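Local coordinates for protein Abbfa_003403 (Acinetobacter baumannii, PDB 4ZXH) that probably acts as a four-domain nonribosomal peptide synthetase module, with condensation, adenylation, peptidyl carrier and thioesterase domains that join and release a peptide product, at residues Arg494-Ala499 and Thr506-Glu511; Ala790-Tyr795 and Leu812-Asp817; Glu882-Leu887 and Asp895-Val900; His1071-Ser1076 and Trp1136-Ala1141. All coordinates share one frame; numbering follows the deposited sequence.

Contact 1: Arg494-Ala499 and Thr506-Glu511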
loop_
_atom_site.group_PDB
_atom_site.type_symbol
_atom_site.label_atom_id
_atom_site.label_comp_id
_atom_site.label_asym_id
_atom_site.label_seq_id
_atom_site.Cartn_x
_atom_site.Cartn_y
_atom_site.Cartn_z
ATOM N N ARG A 494 36.299 -45.976 6.895
ATOM C CA ARG A 494 36.409 -45.427 5.543
ATOM C C ARG A 494 37.814 -45.578 4.944
ATOM O O ARG A 494 37.979 -45.511 3.726
ATOM C CB ARG A 494 35.989 -43.955 5.534
ATOM C CG ARG A 494 34.509 -43.742 5.844
ATOM C CD ARG A 494 33.640 -44.413 4.791
ATOM N NE ARG A 494 33.797 -43.770 3.488
ATOM C CZ ARG A 494 33.525 -44.357 2.328
ATOM N NH1 ARG A 494 33.076 -45.607 2.298
ATOM N NH2 ARG A 494 33.703 -43.688 1.196
ATOM N N GLY A 495 38.815 -45.784 5.801
ATOM C CA GLY A 495 40.173 -46.079 5.363
ATOM C C GLY A 495 40.803 -45.084 4.400
ATOM O O GLY A 495 41.150 -43.961 4.790
ATOM N N ASP A 496 40.943 -45.491 3.137
ATOM C CA ASP A 496 41.647 -44.684 2.138
ATOM C C ASP A 496 40.708 -43.914 1.202
ATOM O O ASP A 496 41.155 -43.216 0.287
ATOM C CB ASP A 496 42.602 -45.575 1.337
ATOM C CG ASP A 496 43.864 -45.920 2.125
ATOM O OD1 ASP A 496 44.305 -45.068 2.934
ATOM O OD2 ASP A 496 44.406 -47.037 1.955
ATOM N N ASN A 497 39.406 -44.026 1.449
ATOM C CA ASN A 497 38.428 -43.204 0.747
ATOM C C ASN A 497 38.636 -41.720 1.006
ATOM O O ASN A 497 39.245 -41.335 2.015
ATOM C CB ASN A 497 37.010 -43.591 1.158
ATOM C CG ASN A 497 36.507 -44.822 0.441
ATOM O OD1 ASN A 497 36.211 -45.835 1.073
ATOM N ND2 ASN A 497 36.374 -44.733 -0.882
ATOM N N HIS A 498 38.112 -40.897 0.100
ATOM C CA HIS A 498 38.230 -39.445 0.207
ATOM C C HIS A 498 37.475 -38.881 1.409
ATOM O O HIS A 498 36.397 -39.351 1.757
ATOM C CB HIS A 498 37.720 -38.764 -1.063
ATOM C CG HIS A 498 38.379 -39.240 -2.320
ATOM N ND1 HIS A 498 39.732 -39.484 -2.405
ATOM C CD2 HIS A 498 37.871 -39.483 -3.550
ATOM C CE1 HIS A 498 40.029 -39.877 -3.631
ATOM N NE2 HIS A 498 38.919 -39.884 -4.345
ATOM N N ALA A 499 38.053 -37.855 2.023
ATOM C CA ALA A 499 37.445 -37.168 3.148
ATOM C C ALA A 499 37.418 -35.653 2.906
ATOM O O ALA A 499 36.400 -35.000 3.131
ATOM C CB ALA A 499 38.195 -37.488 4.423
ATOM N N THR A 506 43.712 -34.022 -2.640
ATOM C CA THR A 506 42.769 -34.770 -1.800
ATOM C C THR A 506 43.373 -35.474 -0.583
ATOM O O THR A 506 44.429 -36.096 -0.672
ATOM C CB THR A 506 42.053 -35.845 -2.646
ATOM O OG1 THR A 506 41.710 -35.297 -3.923
ATOM C CG2 THR A 506 40.797 -36.332 -1.948
ATOM N N VAL A 507 42.669 -35.388 0.544
ATOM C CA VAL A 507 43.056 -36.051 1.791
ATOM C C VAL A 507 42.147 -37.229 2.110
ATOM O O VAL A 507 40.943 -37.050 2.222
ATOM C CB VAL A 507 42.992 -35.091 2.997
ATOM C CG1 VAL A 507 43.330 -35.826 4.278
ATOM C CG2 VAL A 507 43.909 -33.907 2.798
ATOM N N SER A 508 42.709 -38.422 2.279
ATOM C CA SER A 508 41.899 -39.579 2.655
ATOM C C SER A 508 41.515 -39.555 4.143
ATOM O O SER A 508 42.074 -38.782 4.921
ATOM C CB SER A 508 42.647 -40.871 2.344
ATOM O OG SER A 508 43.743 -41.031 3.224
ATOM N N TYR A 509 40.577 -40.413 4.537
ATOM C CA TYR A 509 40.199 -40.526 5.943
ATOM C C TYR A 509 41.356 -40.980 6.852
ATOM O O TYR A 509 41.522 -40.469 7.959
ATOM C CB TYR A 509 39.023 -41.484 6.095
ATOM C CG TYR A 509 37.678 -40.802 6.054
ATOM C CD1 TYR A 509 37.120 -40.275 7.209
ATOM C CD2 TYR A 509 36.959 -40.694 4.861
ATOM C CE1 TYR A 509 35.899 -39.651 7.190
ATOM C CE2 TYR A 509 35.729 -40.069 4.824
ATOM C CZ TYR A 509 35.200 -39.544 5.997
ATOM O OH TYR A 509 33.970 -38.908 5.994
ATOM N N ARG A 510 42.138 -41.947 6.389
ATOM C CA ARG A 510 43.313 -42.380 7.129
ATOM C C ARG A 510 44.241 -41.183 7.337
ATOM O O ARG A 510 44.743 -40.943 8.439
ATOM C CB ARG A 510 44.032 -43.501 6.376
ATOM C CG ARG A 510 45.170 -44.151 7.128
ATOM C CD ARG A 510 45.938 -45.120 6.226
ATOM N NE ARG A 510 45.073 -46.070 5.530
ATOM C CZ ARG A 510 44.576 -47.176 6.084
ATOM N NH1 ARG A 510 44.845 -47.463 7.352
ATOM N NH2 ARG A 510 43.803 -47.993 5.379
ATOM N N GLU A 511 44.445 -40.426 6.264
ATOM C CA GLU A 511 45.334 -39.274 6.291
ATOM C C GLU A 511 44.803 -38.198 7.229
ATOM O O GLU A 511 45.571 -37.500 7.881
ATOM C CB GLU A 511 45.516 -38.708 4.877
ATOM C CG GLU A 511 46.516 -39.482 4.043
ATOM C CD GLU A 511 46.586 -39.030 2.591
ATOM O OE1 GLU A 511 45.608 -38.417 2.092
ATOM O OE2 GLU A 511 47.633 -39.291 1.951
#
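The ring of Tyr509 is held between two aliphatic groups, Arg494 CB over one face and Ala499 CB over the other. Both are CH-pi contacts. Ala499 CB lies 3.6 Å from the centroid of the Tyr509 ring, and Arg494 CB lies 3.8 Å from it. Each methyl or methylene sits off centre, toward the rim of the ring.

Backbone bonds form a second group. Tyr509 N donates to Asn497 O, and Ala499 N donates to Val507 O. Between them His498 and Ser508 form an antiparallel non-hydrogen-bonded pair. Arg510 N reaches Gly495 O at 2.8 Å.

The charged pair is Asp496 and Arg510. Arg510 NE donates to Asp496 OD1 at 2.9 Å, a nearly straight hydrogen bond within a salt bridge. The oxygen lies close to the guanidinium plane, but the nitrogen meets the carboxylate from above its plane.

Ser508 is the N-cap of the following helix. Its OG stands between the backbone N and the carbonyl carbon (chi1 70°), where it accepts from Glu511 N. Ser508 N donates to Glu511 OE1, which makes a capping box.

The contact joins the end of helix 483-494 to the start of helix 509-525. Strand 507-508 is the outer strand of its sheet, and strand 498-501 pairs on to strand 687-690. Tyr509 OH bonds to Gly686 O, and the Tyr509 side chain also touches Ile491.

Contact 2: Ala790-Tyr795 and Leu812-Asp817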
loop_
_atom_site.group_PDB
_atom_site.type_symbol
_atom_site.label_atom_id
_atom_site.label_comp_id
_atom_site.label_asym_id
_atom_site.label_seq_id
_atom_site.Cartn_x
_atom_site.Cartn_y
_atom_site.Cartn_z
ATOM N N ALA A 790 15.983 -30.832 17.961
ATOM C CA ALA A 790 15.820 -31.743 19.092
ATOM C C ALA A 790 16.224 -31.077 20.399
ATOM O O ALA A 790 17.269 -30.431 20.479
ATOM C CB ALA A 790 16.616 -33.000 18.873
ATOM N N ASN A 791 15.370 -31.226 21.406
ATOM C CA ASN A 791 15.607 -30.670 22.731
ATOM C C ASN A 791 15.727 -29.151 22.694
ATOM O O ASN A 791 16.527 -28.542 23.406
ATOM C CB ASN A 791 16.849 -31.307 23.344
ATOM C CG ASN A 791 16.851 -32.804 23.174
ATOM O OD1 ASN A 791 16.087 -33.513 23.830
ATOM N ND2 ASN A 791 17.693 -33.294 22.274
ATOM N N THR A 792 14.913 -28.558 21.837
ATOM C CA THR A 792 14.834 -27.119 21.696
ATOM C C THR A 792 13.380 -26.717 21.939
ATOM O O THR A 792 12.448 -27.410 21.505
ATOM C CB THR A 792 15.302 -26.660 20.294
ATOM O OG1 THR A 792 16.621 -27.170 20.018
ATOM C CG2 THR A 792 15.318 -25.140 20.213
ATOM N N GLN A 793 13.164 -25.626 22.661
ATOM C CA GLN A 793 11.803 -25.136 22.812
ATOM C C GLN A 793 11.734 -23.679 22.406
ATOM O O GLN A 793 12.633 -22.888 22.713
ATOM C CB GLN A 793 11.294 -25.328 24.240
ATOM C CG GLN A 793 11.426 -26.761 24.751
ATOM C CD GLN A 793 12.764 -27.014 25.417
ATOM O OE1 GLN A 793 13.187 -26.244 26.289
ATOM N NE2 GLN A 793 13.453 -28.074 24.991
ATOM N N LEU A 794 10.671 -23.334 21.690
ATOM C CA LEU A 794 10.465 -21.968 21.259
ATOM C C LEU A 794 9.296 -21.369 22.024
ATOM O O LEU A 794 8.262 -22.009 22.176
ATOM C CB LEU A 794 10.215 -21.917 19.753
ATOM C CG LEU A 794 11.252 -22.670 18.920
ATOM C CD1 LEU A 794 11.017 -22.442 17.441
ATOM C CD2 LEU A 794 12.640 -22.245 19.310
ATOM N N TYR A 795 9.485 -20.148 22.519
ATOM C CA TYR A 795 8.464 -19.438 23.280
ATOM C C TYR A 795 8.332 -18.013 22.741
ATOM O O TYR A 795 9.339 -17.384 22.404
ATOM C CB TYR A 795 8.808 -19.401 24.777
ATOM C CG TYR A 795 9.093 -20.740 25.429
ATOM C CD1 TYR A 795 8.061 -21.572 25.868
ATOM C CD2 TYR A 795 10.396 -21.160 25.653
ATOM C CE1 TYR A 795 8.331 -22.802 26.487
ATOM C CE2 TYR A 795 10.674 -22.377 26.267
ATOM C CZ TYR A 795 9.642 -23.196 26.678
ATOM O OH TYR A 795 9.942 -24.407 27.279
ATOM N N LEU A 812 10.976 -13.778 20.716
ATOM C CA LEU A 812 11.266 -15.200 20.742
ATOM C C LEU A 812 12.283 -15.516 21.843
ATOM O O LEU A 812 13.366 -14.932 21.866
ATOM C CB LEU A 812 11.797 -15.667 19.386
ATOM C CG LEU A 812 12.276 -17.122 19.301
ATOM C CD1 LEU A 812 11.151 -18.106 19.575
ATOM C CD2 LEU A 812 12.905 -17.389 17.937
ATOM N N TRP A 813 11.928 -16.422 22.758
ATOM C CA TRP A 813 12.892 -16.975 23.716
ATOM C C TRP A 813 13.130 -18.440 23.376
ATOM O O TRP A 813 12.191 -19.126 22.967
ATOM C CB TRP A 813 12.399 -16.852 25.157
ATOM C CG TRP A 813 12.358 -15.458 25.717
ATOM C CD1 TRP A 813 11.599 -14.408 25.269
ATOM C CD2 TRP A 813 13.080 -14.972 26.854
ATOM N NE1 TRP A 813 11.810 -13.302 26.056
ATOM C CE2 TRP A 813 12.714 -13.620 27.032
ATOM C CE3 TRP A 813 14.006 -15.546 27.733
ATOM C CZ2 TRP A 813 13.245 -12.836 28.053
ATOM C CZ3 TRP A 813 14.530 -14.767 28.744
ATOM C CH2 TRP A 813 14.147 -13.424 28.896
ATOM N N ILE A 814 14.365 -18.916 23.557
ATOM C CA ILE A 814 14.734 -20.285 23.190
ATOM C C ILE A 814 15.279 -21.080 24.369
ATOM O O ILE A 814 16.178 -20.617 25.069
ATOM C CB ILE A 814 15.812 -20.315 22.081
ATOM C CG1 ILE A 814 15.303 -19.657 20.804
ATOM C CG2 ILE A 814 16.282 -21.754 21.805
ATOM C CD1 ILE A 814 16.261 -19.784 19.663
ATOM N N GLY A 815 14.757 -22.286 24.574
ATOM C CA GLY A 815 15.227 -23.116 25.666
ATOM C C GLY A 815 15.718 -24.465 25.195
ATOM O O GLY A 815 15.495 -24.841 24.045
ATOM N N GLY A 816 16.384 -25.197 26.086
ATOM C CA GLY A 816 16.839 -26.539 25.767
ATOM C C GLY A 816 18.340 -26.741 25.700
ATOM O O GLY A 816 19.120 -25.958 26.257
ATOM N N ASP A 817 18.748 -27.800 25.006
ATOM C CA ASP A 817 20.152 -28.226 24.999
ATOM C C ASP A 817 21.084 -27.406 24.091
ATOM O O ASP A 817 22.304 -27.614 24.101
ATOM C CB ASP A 817 20.245 -29.708 24.604
ATOM C CG ASP A 817 19.725 -30.645 25.695
ATOM O OD1 ASP A 817 19.499 -30.166 26.835
ATOM O OD2 ASP A 817 19.556 -31.861 25.416
#
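Leu794 and Ile814 lie side by side on one face of a two-stranded antiparallel ladder, pointing the same way. Leu794 CD2 meets Ile814 CG1 at 4.0 Å. Leu812 adds its CD1, which lies 3.9 Å from Leu794 CB and also touches Tyr795 O. Leu812 CG is anti to the backbone N (chi1 174°), and its CD1 branch returns toward the partner strand.

This hydrophobic part is buried, and regular backbone bonds back it. Gln793 pairs with Gly815, and Tyr795 with Trp813, through two bonds each. Trp813 N donates to Tyr795 O at 2.8 Å. On the other face the Tyr795 ring passes near Gly815, and its side chain touches Leu840 and Ala843.

The end with Gly816 and Asp817 is less enclosed. Gln793 bends at chi2 (89°), which brings its amide back over the Gly815-Gly816 peptide. Its OE1 stands 3.3 Å from Gly815 C. Asp817 N closes the ladder on Asn791 O at 2.8 Å. Asp817 OD2 lies 3.5 Å from Asn791 CB, while the Asn791 amide bonds to Asn646 and Thr476.

The two segments form a beta hairpin, strands 792-797 and 809-816. Strand 846-855 extends it into the antiparallel sheet of the adenylation domain, a member of the ANL superfamily of adenylating enzymes.

Contact 3: Glu882-Leu887 and Asp895-Val900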
loop_
_atom_site.group_PDB
_atom_site.type_symbol
_atom_site.label_atom_id
_atom_site.label_comp_id
_atom_site.label_asym_id
_atom_site.label_seq_id
_atom_site.Cartn_x
_atom_site.Cartn_y
_atom_site.Cartn_z
ATOM N N GLU A 882 7.404 -6.445 2.449
ATOM C CA GLU A 882 6.379 -6.442 1.417
ATOM C C GLU A 882 6.727 -5.392 0.379
ATOM O O GLU A 882 6.576 -5.620 -0.832
ATOM C CB GLU A 882 5.006 -6.190 2.003
ATOM C CG GLU A 882 4.579 -7.264 2.979
ATOM C CD GLU A 882 3.232 -6.979 3.595
ATOM O OE1 GLU A 882 2.615 -5.964 3.212
ATOM O OE2 GLU A 882 2.793 -7.767 4.461
ATOM N N ILE A 883 7.222 -4.247 0.843
ATOM C CA ILE A 883 7.721 -3.245 -0.092
ATOM C C ILE A 883 8.892 -3.805 -0.905
ATOM O O ILE A 883 8.969 -3.598 -2.120
ATOM C CB ILE A 883 8.162 -1.967 0.630
ATOM C CG1 ILE A 883 7.117 -1.558 1.671
ATOM C CG2 ILE A 883 8.429 -0.834 -0.368
ATOM C CD1 ILE A 883 7.498 -0.308 2.458
ATOM N N GLU A 884 9.794 -4.532 -0.245
ATOM C CA GLU A 884 10.969 -5.093 -0.934
ATOM C C GLU A 884 10.571 -6.087 -2.021
ATOM O O GLU A 884 11.155 -6.088 -3.107
ATOM C CB GLU A 884 11.919 -5.745 0.071
ATOM C CG GLU A 884 12.574 -4.726 0.999
ATOM C CD GLU A 884 13.297 -5.330 2.193
ATOM O OE1 GLU A 884 13.254 -6.571 2.387
ATOM O OE2 GLU A 884 13.904 -4.539 2.952
ATOM N N ASN A 885 9.550 -6.901 -1.743
ATOM C CA ASN A 885 9.043 -7.855 -2.722
ATOM C C ASN A 885 8.448 -7.185 -3.956
ATOM O O ASN A 885 8.679 -7.650 -5.086
ATOM C CB ASN A 885 8.010 -8.783 -2.082
ATOM C CG ASN A 885 8.657 -9.898 -1.255
ATOM O OD1 ASN A 885 9.764 -10.361 -1.562
ATOM N ND2 ASN A 885 7.975 -10.323 -0.196
ATOM N N VAL A 886 7.702 -6.095 -3.763
ATOM C CA VAL A 886 7.105 -5.417 -4.911
ATOM C C VAL A 886 8.210 -4.798 -5.789
ATOM O O VAL A 886 8.165 -4.899 -7.017
ATOM C CB VAL A 886 6.082 -4.326 -4.494
ATOM C CG1 VAL A 886 5.671 -3.519 -5.693
ATOM C CG2 VAL A 886 4.846 -4.949 -3.876
ATOM N N LEU A 887 9.207 -4.183 -5.160
ATOM C CA LEU A 887 10.330 -3.626 -5.900
ATOM C C LEU A 887 11.080 -4.697 -6.708
ATOM O O LEU A 887 11.396 -4.492 -7.870
ATOM C CB LEU A 887 11.285 -2.928 -4.942
ATOM C CG LEU A 887 10.878 -1.532 -4.480
ATOM C CD1 LEU A 887 11.703 -1.103 -3.268
ATOM C CD2 LEU A 887 11.050 -0.541 -5.596
ATOM N N ASP A 895 17.854 -6.323 -6.606
ATOM C CA ASP A 895 17.715 -6.394 -5.157
ATOM C C ASP A 895 17.160 -5.070 -4.629
ATOM O O ASP A 895 17.195 -4.052 -5.319
ATOM C CB ASP A 895 19.050 -6.727 -4.496
ATOM C CG ASP A 895 18.890 -7.430 -3.152
ATOM O OD1 ASP A 895 17.748 -7.766 -2.756
ATOM O OD2 ASP A 895 19.929 -7.652 -2.484
ATOM N N ALA A 896 16.626 -5.095 -3.411
ATOM C CA ALA A 896 16.036 -3.902 -2.825
ATOM C C ALA A 896 16.073 -4.014 -1.308
ATOM O O ALA A 896 15.914 -5.092 -0.749
ATOM C CB ALA A 896 14.591 -3.695 -3.325
ATOM N N VAL A 897 16.310 -2.894 -0.648
ATOM C CA VAL A 897 16.255 -2.843 0.798
ATOM C C VAL A 897 15.508 -1.570 1.161
ATOM O O VAL A 897 15.770 -0.504 0.590
ATOM C CB VAL A 897 17.673 -2.856 1.423
ATOM C CG1 VAL A 897 17.650 -2.324 2.845
ATOM C CG2 VAL A 897 18.263 -4.242 1.385
ATOM N N VAL A 898 14.565 -1.679 2.084
ATOM C CA VAL A 898 13.776 -0.530 2.496
ATOM C C VAL A 898 13.987 -0.300 3.979
ATOM O O VAL A 898 13.871 -1.234 4.776
ATOM C CB VAL A 898 12.272 -0.734 2.197
ATOM C CG1 VAL A 898 11.470 0.464 2.650
ATOM C CG2 VAL A 898 12.051 -0.980 0.717
ATOM N N LEU A 899 14.316 0.930 4.357
ATOM C CA LEU A 899 14.506 1.244 5.777
ATOM C C LEU A 899 13.631 2.405 6.199
ATOM O O LEU A 899 13.189 3.210 5.367
ATOM C CB LEU A 899 15.974 1.587 6.094
ATOM C CG LEU A 899 17.078 0.631 5.624
ATOM C CD1 LEU A 899 18.470 1.188 5.959
ATOM C CD2 LEU A 899 16.888 -0.764 6.192
ATOM N N VAL A 900 13.387 2.495 7.501
ATOM C CA VAL A 900 12.771 3.686 8.053
ATOM C C VAL A 900 13.887 4.594 8.563
ATOM O O VAL A 900 14.803 4.119 9.238
ATOM C CB VAL A 900 11.783 3.342 9.190
ATOM C CG1 VAL A 900 11.231 4.611 9.819
ATOM C CG2 VAL A 900 10.651 2.458 8.669
#
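Glu884 OE2 accepts from Val898 N at 3.1 Å, the one hydrogen bond between the two segments. The bond is nearly straight, at 167°, and uses the anti lone pair of the oxygen. Glu884 CG is anti to its own carbonyl carbon (chi1 -67°), and the chain runs extended from there. This carries the carboxylate across to the Val898 amide. The aliphatic part of Glu884 slides past Val898 in the opposite direction. Its CG lies 3.8 Å from Val898 CG2.

The rest is apolar. Val898 CG2 is the central methyl: it touches Ile883 CG2 at 3.8 Å and Leu887 CD1 at 4.0 Å. Ile883 and Leu887 each cross Val898 at about a right angle. Farther along, Leu887 CB rests on Ala896 CB at 3.8 Å. The helix and strand come close here, with the CA atoms of Glu884 and Ala896 5.5 Å apart.

Ile883 and Leu887 are one helical turn apart, so they present one ridge to the sheet. The same ridge reaches Leu910 and Ala912 on strand 907-916, and Leu887 also meets Leu928 of helix 921-931. The segment axes run roughly antiparallel, at 152°. This is alpha/beta packing of a helix on a sheet, in the small C-terminal subdomain of the adenylation domain.

Contact 4: His1071-Ser1076 and Trp1136-Ala1141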
loop_
_atom_site.group_PDB
_atom_site.type_symbol
_atom_site.label_atom_id
_atom_site.label_comp_id
_atom_site.label_asym_id
_atom_site.label_seq_id
_atom_site.Cartn_x
_atom_site.Cartn_y
_atom_site.Cartn_z
ATOM N N HIS A 1071 -4.595 32.174 -29.593
ATOM C CA HIS A 1071 -3.248 31.655 -29.519
ATOM C C HIS A 1071 -2.268 32.505 -30.298
ATOM O O HIS A 1071 -2.636 33.094 -31.302
ATOM C CB HIS A 1071 -3.210 30.230 -30.055
ATOM C CG HIS A 1071 -3.627 30.109 -31.484
ATOM N ND1 HIS A 1071 -2.804 30.454 -32.532
ATOM C CD2 HIS A 1071 -4.773 29.651 -32.043
ATOM C CE1 HIS A 1071 -3.431 30.231 -33.675
ATOM N NE2 HIS A 1071 -4.628 29.745 -33.406
ATOM N N PRO A 1072 -1.016 32.572 -29.829
ATOM C CA PRO A 1072 0.089 33.152 -30.606
ATOM C C PRO A 1072 0.604 32.163 -31.647
ATOM O O PRO A 1072 -0.058 31.146 -31.866
ATOM C CB PRO A 1072 1.152 33.418 -29.546
ATOM C CG PRO A 1072 0.871 32.387 -28.486
ATOM C CD PRO A 1072 -0.598 32.181 -28.466
ATOM N N ILE A 1073 1.765 32.443 -32.243
ATOM C CA ILE A 1073 2.350 31.592 -33.293
ATOM C C ILE A 1073 2.349 30.100 -32.957
ATOM O O ILE A 1073 1.968 29.286 -33.776
ATOM C CB ILE A 1073 3.809 31.984 -33.605
ATOM C CG1 ILE A 1073 3.912 33.446 -34.024
ATOM C CG2 ILE A 1073 4.337 31.128 -34.745
ATOM C CD1 ILE A 1073 3.289 33.708 -35.384
ATOM N N GLY A 1074 2.768 29.738 -31.756
ATOM C CA GLY A 1074 2.827 28.334 -31.383
ATOM C C GLY A 1074 1.491 27.601 -31.316
ATOM O O GLY A 1074 1.453 26.366 -31.376
ATOM N N GLY A 1075 0.401 28.349 -31.159
ATOM C CA GLY A 1075 -0.937 27.794 -31.258
ATOM C C GLY A 1075 -1.547 27.349 -29.944
ATOM O O GLY A 1075 -2.644 26.781 -29.897
ATOM N N SER A 1076 -0.841 27.623 -28.864
ATOM C CA SER A 1076 -1.270 27.185 -27.547
ATOM C C SER A 1076 -1.784 28.324 -26.659
ATOM O O SER A 1076 -1.567 29.493 -26.953
ATOM C CB SER A 1076 -0.108 26.474 -26.875
ATOM O OG SER A 1076 -0.270 26.448 -25.494
ATOM N N TRP A 1136 -1.907 37.878 -27.171
ATOM C CA TRP A 1136 -0.531 38.253 -26.960
ATOM C C TRP A 1136 0.169 37.993 -28.276
ATOM O O TRP A 1136 -0.120 37.001 -28.936
ATOM C CB TRP A 1136 0.101 37.459 -25.804
ATOM C CG TRP A 1136 1.583 37.539 -25.854
ATOM C CD1 TRP A 1136 2.356 38.621 -25.537
ATOM C CD2 TRP A 1136 2.481 36.518 -26.285
ATOM N NE1 TRP A 1136 3.689 38.327 -25.724
ATOM C CE2 TRP A 1136 3.793 37.041 -26.193
ATOM C CE3 TRP A 1136 2.312 35.202 -26.738
ATOM C CZ2 TRP A 1136 4.924 36.302 -26.545
ATOM C CZ3 TRP A 1136 3.449 34.458 -27.086
ATOM C CH2 TRP A 1136 4.729 35.017 -26.995
ATOM N N CYS A 1137 1.067 38.881 -28.682
ATOM C CA CYS A 1137 1.801 38.675 -29.935
ATOM C C CYS A 1137 0.828 38.448 -31.116
ATOM O O CYS A 1137 -0.117 39.219 -31.323
ATOM C CB CYS A 1137 2.772 37.492 -29.778
ATOM S SG CYS A 1137 4.010 37.262 -31.096
ATOM N N PHE A 1138 1.044 37.371 -31.857
ATOM C CA PHE A 1138 0.242 37.028 -33.034
ATOM C C PHE A 1138 -1.261 36.881 -32.717
ATOM O O PHE A 1138 -2.119 37.155 -33.563
ATOM C CB PHE A 1138 0.811 35.752 -33.636
ATOM C CG PHE A 1138 0.135 35.294 -34.884
ATOM C CD1 PHE A 1138 0.279 35.994 -36.064
ATOM C CD2 PHE A 1138 -0.600 34.113 -34.889
ATOM C CE1 PHE A 1138 -0.336 35.552 -37.224
ATOM C CE2 PHE A 1138 -1.207 33.660 -36.043
ATOM C CZ PHE A 1138 -1.075 34.380 -37.212
ATOM N N GLY A 1139 -1.578 36.477 -31.488
ATOM C CA GLY A 1139 -2.964 36.468 -31.036
ATOM C C GLY A 1139 -3.681 37.796 -31.287
ATOM O O GLY A 1139 -4.813 37.812 -31.774
ATOM N N GLY A 1140 -3.013 38.905 -30.959
ATOM C CA GLY A 1140 -3.497 40.232 -31.294
ATOM C C GLY A 1140 -3.862 40.397 -32.764
ATOM O O GLY A 1140 -4.892 41.014 -33.074
ATOM N N ALA A 1141 -3.046 39.841 -33.669
ATOM C CA ALA A 1141 -3.323 39.944 -35.110
ATOM C C ALA A 1141 -4.562 39.137 -35.524
ATOM O O ALA A 1141 -5.359 39.598 -36.330
ATOM C CB ALA A 1141 -2.135 39.508 -35.907
#
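The Phe1138 ring carries Ile1073 CD1 over one face, while Pro1072 C lies at its edge, near the ring plane. Ile1073 CD1 is 4.0 Å from the centroid of the Phe1138 ring, a CH-pi contact. It sits toward the CB end, 3.6 Å from Phe1138 CG. Phe1138 CG is anti to the backbone N (chi1 -178°), which swings the ring toward the 1071-1076 loop. The second flat group is the Trp1136 indole. Cys1137 CB stands over the centre of one of its faces. Pro1072 approaches the six-membered ring obliquely, with its CB 3.5 Å from Trp1136 CZ3.

No hydrogen bond crosses between the segments. Within the loop, Pro1072 O accepts two bonds, from His1071 ND1 at 2.9 Å and from Gly1075 N at 2.9 Å. The two donors arrive from opposite faces of the carbonyl plane. The second bond closes a type I turn from Pro1072 to Gly1075. His1071 NE2 bonds to Tyr1118 OH, and Ile1073 O bonds to Asn1246 ND2. His1071 O lies 3.4 Å from Gly1139 CA.

Cys1137 has positive phi (54°) in a tight turn, consistent with a nucleophile elbow, and His1297 and Asp1164 would complete a triad. Trp1136 NE1 bonds to His1297 O. The loop follows strand 1067-1070. The elbow links the adjacent parallel strand 1131-1136 to helix 1138-1152, and helix 1233-1251 packs against Ile1073 and Phe1138.

Overall arrangement
The four contacts follow one another along the chain without overlap. Contacts 1 and 2 both belong to the large part of the adenylation domain. They lie in different sheets, with centres 37 Å apart. Contact 3 is in the C-terminal part of that domain, on strand 893-903, and its centre is 31 Å from that of contact 2. Contact 4 lies in the thioesterase domain, at the C-terminal ends of strands 1067-1070 and 1131-1136. Its centre is about 50 Å from the centre of contact 3 and 92 Å from that of contact 1. No two contacts touch. They are separate features of three parts of the chain, and contact 4 holds a probable nucleophile elbow.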